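Local coordinates for protein LigF (PDB 4XT0) that cleaves beta-aryl ether bonds of lignin as a glutathione-binding beta-etherase of the glutathione S-transferase superfamily, at residues I73-E78 against S87-D92. Sequence-based numbering, arbitrary orientation.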
loop_
_atom_site.group_PDB
_atom_site.type_symbol
_atom_site.label_atom_id
_atom_site.label_comp_id
_atom_site.label_asym_id
_atom_site.label_seq_id
_atom_site.Cartn_x
_atom_site.Cartn_y
_atom_site.Cartn_z
ATOM N N ILE A 73 -9.310 -7.505 3.716
ATOM C CA ILE A 73 -10.249 -8.586 3.906
ATOM C C ILE A 73 -9.534 -9.828 4.458
ATOM O O ILE A 73 -10.050 -10.490 5.347
ATOM C CB ILE A 73 -10.973 -8.955 2.576
ATOM C CG1 ILE A 73 -11.798 -7.772 2.045
ATOM C CG2 ILE A 73 -11.884 -10.160 2.803
ATOM C CD1 ILE A 73 -12.233 -7.949 0.549
ATOM N N CYS A 74 -8.360 -10.148 3.921
ATOM C CA CYS A 74 -7.627 -11.329 4.396
ATOM C C CYS A 74 -7.240 -11.150 5.858
ATOM O O CYS A 74 -7.434 -12.063 6.656
ATOM C CB CYS A 74 -6.369 -11.592 3.550
ATOM S SG CYS A 74 -6.699 -11.855 1.781
ATOM N N GLU A 75 -6.720 -9.970 6.212
ATOM C CA GLU A 75 -6.357 -9.695 7.609
ATOM C C GLU A 75 -7.596 -9.725 8.500
ATOM O O GLU A 75 -7.542 -10.234 9.619
ATOM C CB GLU A 75 -5.626 -8.348 7.747
ATOM C CG GLU A 75 -4.213 -8.325 7.107
ATOM C CD GLU A 75 -3.109 -8.039 8.120
ATOM O OE1 GLU A 75 -3.220 -8.499 9.274
ATOM O OE2 GLU A 75 -2.129 -7.359 7.761
ATOM N N TYR A 76 -8.712 -9.201 7.993
ATOM C CA TYR A 76 -9.987 -9.267 8.700
ATOM C C TYR A 76 -10.391 -10.708 8.999
ATOM O O TYR A 76 -10.852 -11.012 10.095
ATOM C CB TYR A 76 -11.093 -8.572 7.884
ATOM C CG TYR A 76 -12.485 -8.688 8.504
ATOM C CD1 TYR A 76 -12.874 -7.847 9.537
ATOM C CD2 TYR A 76 -13.412 -9.622 8.030
ATOM C CE1 TYR A 76 -14.157 -7.926 10.108
ATOM C CE2 TYR A 76 -14.699 -9.721 8.589
ATOM C CZ TYR A 76 -15.063 -8.863 9.622
ATOM O OH TYR A 76 -16.321 -8.936 10.188
ATOM N N LEU A 77 -10.207 -11.608 8.036
ATOM C CA LEU A 77 -10.621 -13.001 8.230
ATOM C C LEU A 77 -9.744 -13.682 9.286
ATOM O O LEU A 77 -10.202 -14.533 10.058
ATOM C CB LEU A 77 -10.567 -13.759 6.891
ATOM C CG LEU A 77 -11.679 -13.331 5.918
ATOM C CD1 LEU A 77 -11.439 -13.892 4.525
ATOM C CD2 LEU A 77 -13.066 -13.757 6.429
ATOM N N GLU A 78 -8.474 -13.306 9.327
ATOM C CA GLU A 78 -7.581 -13.832 10.361
ATOM C C GLU A 78 -7.880 -13.198 11.733
ATOM O O GLU A 78 -7.746 -13.861 12.772
ATOM C CB GLU A 78 -6.115 -13.618 9.950
ATOM C CG GLU A 78 -5.551 -14.774 9.081
ATOM C CD GLU A 78 -5.436 -16.098 9.838
ATOM O OE1 GLU A 78 -5.221 -16.061 11.069
ATOM O OE2 GLU A 78 -5.555 -17.182 9.208
ATOM N N SER A 87 -3.741 -21.598 9.670
ATOM C CA SER A 87 -3.396 -20.291 10.229
ATOM C C SER A 87 -2.490 -19.502 9.272
ATOM O O SER A 87 -1.407 -19.971 8.917
ATOM C CB SER A 87 -2.713 -20.468 11.582
ATOM O OG SER A 87 -2.275 -19.207 12.058
ATOM N N LEU A 88 -2.929 -18.322 8.829
ATOM C CA LEU A 88 -2.265 -17.688 7.677
ATOM C C LEU A 88 -1.451 -16.447 8.046
ATOM O O LEU A 88 -0.933 -15.767 7.172
ATOM C CB LEU A 88 -3.295 -17.330 6.592
ATOM C CG LEU A 88 -4.097 -18.526 6.035
ATOM C CD1 LEU A 88 -5.250 -18.094 5.108
ATOM C CD2 LEU A 88 -3.175 -19.490 5.312
ATOM N N ARG A 89 -1.325 -16.158 9.339
ATOM C CA ARG A 89 -0.342 -15.152 9.782
ATOM C C ARG A 89 0.552 -15.774 10.830
ATOM O O ARG A 89 0.071 -16.505 11.686
ATOM C CB ARG A 89 -1.008 -13.902 10.376
ATOM C CG ARG A 89 -1.927 -13.120 9.450
ATOM C CD ARG A 89 -2.336 -11.777 10.132
ATOM N NE ARG A 89 -3.111 -12.012 11.344
ATOM C CZ ARG A 89 -4.131 -11.261 11.771
ATOM N NH1 ARG A 89 -4.533 -10.193 11.089
ATOM N NH2 ARG A 89 -4.760 -11.595 12.890
ATOM N N PRO A 90 1.864 -15.483 10.776
ATOM C CA PRO A 90 2.783 -15.958 11.824
ATOM C C PRO A 90 2.315 -15.518 13.209
ATOM O O PRO A 90 1.807 -14.398 13.337
ATOM C CB PRO A 90 4.120 -15.268 11.481
ATOM C CG PRO A 90 4.013 -14.877 10.035
ATOM C CD PRO A 90 2.527 -14.629 9.774
ATOM N N ALA A 91 2.496 -16.356 14.225
ATOM C CA ALA A 91 2.212 -15.938 15.600
ATOM C C ALA A 91 3.299 -14.972 16.111
ATOM O O ALA A 91 3.038 -14.071 16.912
ATOM C CB ALA A 91 2.099 -17.173 16.523
ATOM N N ASP A 92 4.522 -15.183 15.642
ATOM C CA ASP A 92 5.647 -14.321 15.968
ATOM C C ASP A 92 5.429 -12.934 15.332
ATOM O O ASP A 92 5.373 -12.811 14.115
ATOM C CB ASP A 92 6.939 -14.993 15.474
ATOM C CG ASP A 92 8.200 -14.231 15.842
ATOM O OD1 ASP A 92 8.201 -12.979 15.775
ATOM O OD2 ASP A 92 9.207 -14.905 16.190
HETATM O O HOH W 1 -4.642 -18.066 12.792
HETATM O O HOH W 2 -3.808 -14.457 12.937
#
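Helical 73-78 and the irregular run 87-92 come nearest at E78 and L88, whose CA atoms are 7.1 Å apart. E78 reaches over to the loop: a bend at chi2 (-67°) turns its carboxylate to the loop, where OE2 accepts the backbone N-H of L88 at 2.9 Å. The N-H arrives from above the carboxylate plane, and K27 forms a salt bridge with the same oxygen, so glutamate serves both a loop amide and a lysine. E78 OE1 is hydrogen-bonded to two waters, one also bonded to S87 OG, the other accepting from R89 NE. This loop is the linker of the glutathione S-transferase fold, leading from helix 70-80 of the thioredoxin-like domain to helix 93-121, first of the all-helical domain. R89 runs back alongside E78 in the opposite sense, laying one guanidinium face on E78 CB, 3.6 Å from CZ. Arginine suits the place because its flat head can pack on a methylene while its edge binds acids: NH1 donates to the anti lone pair of E75 OE1 at 2.8 Å in a salt bridge, the two planes 71° apart. D79 holds NH2, and R100 of helix 93-121 in the same chain forms a salt bridge with E75 OE2, probably offsetting the buried charges. L88 is buried, and its leucine side chain suits the apolar surface of L195 and I198 on helix 195-204.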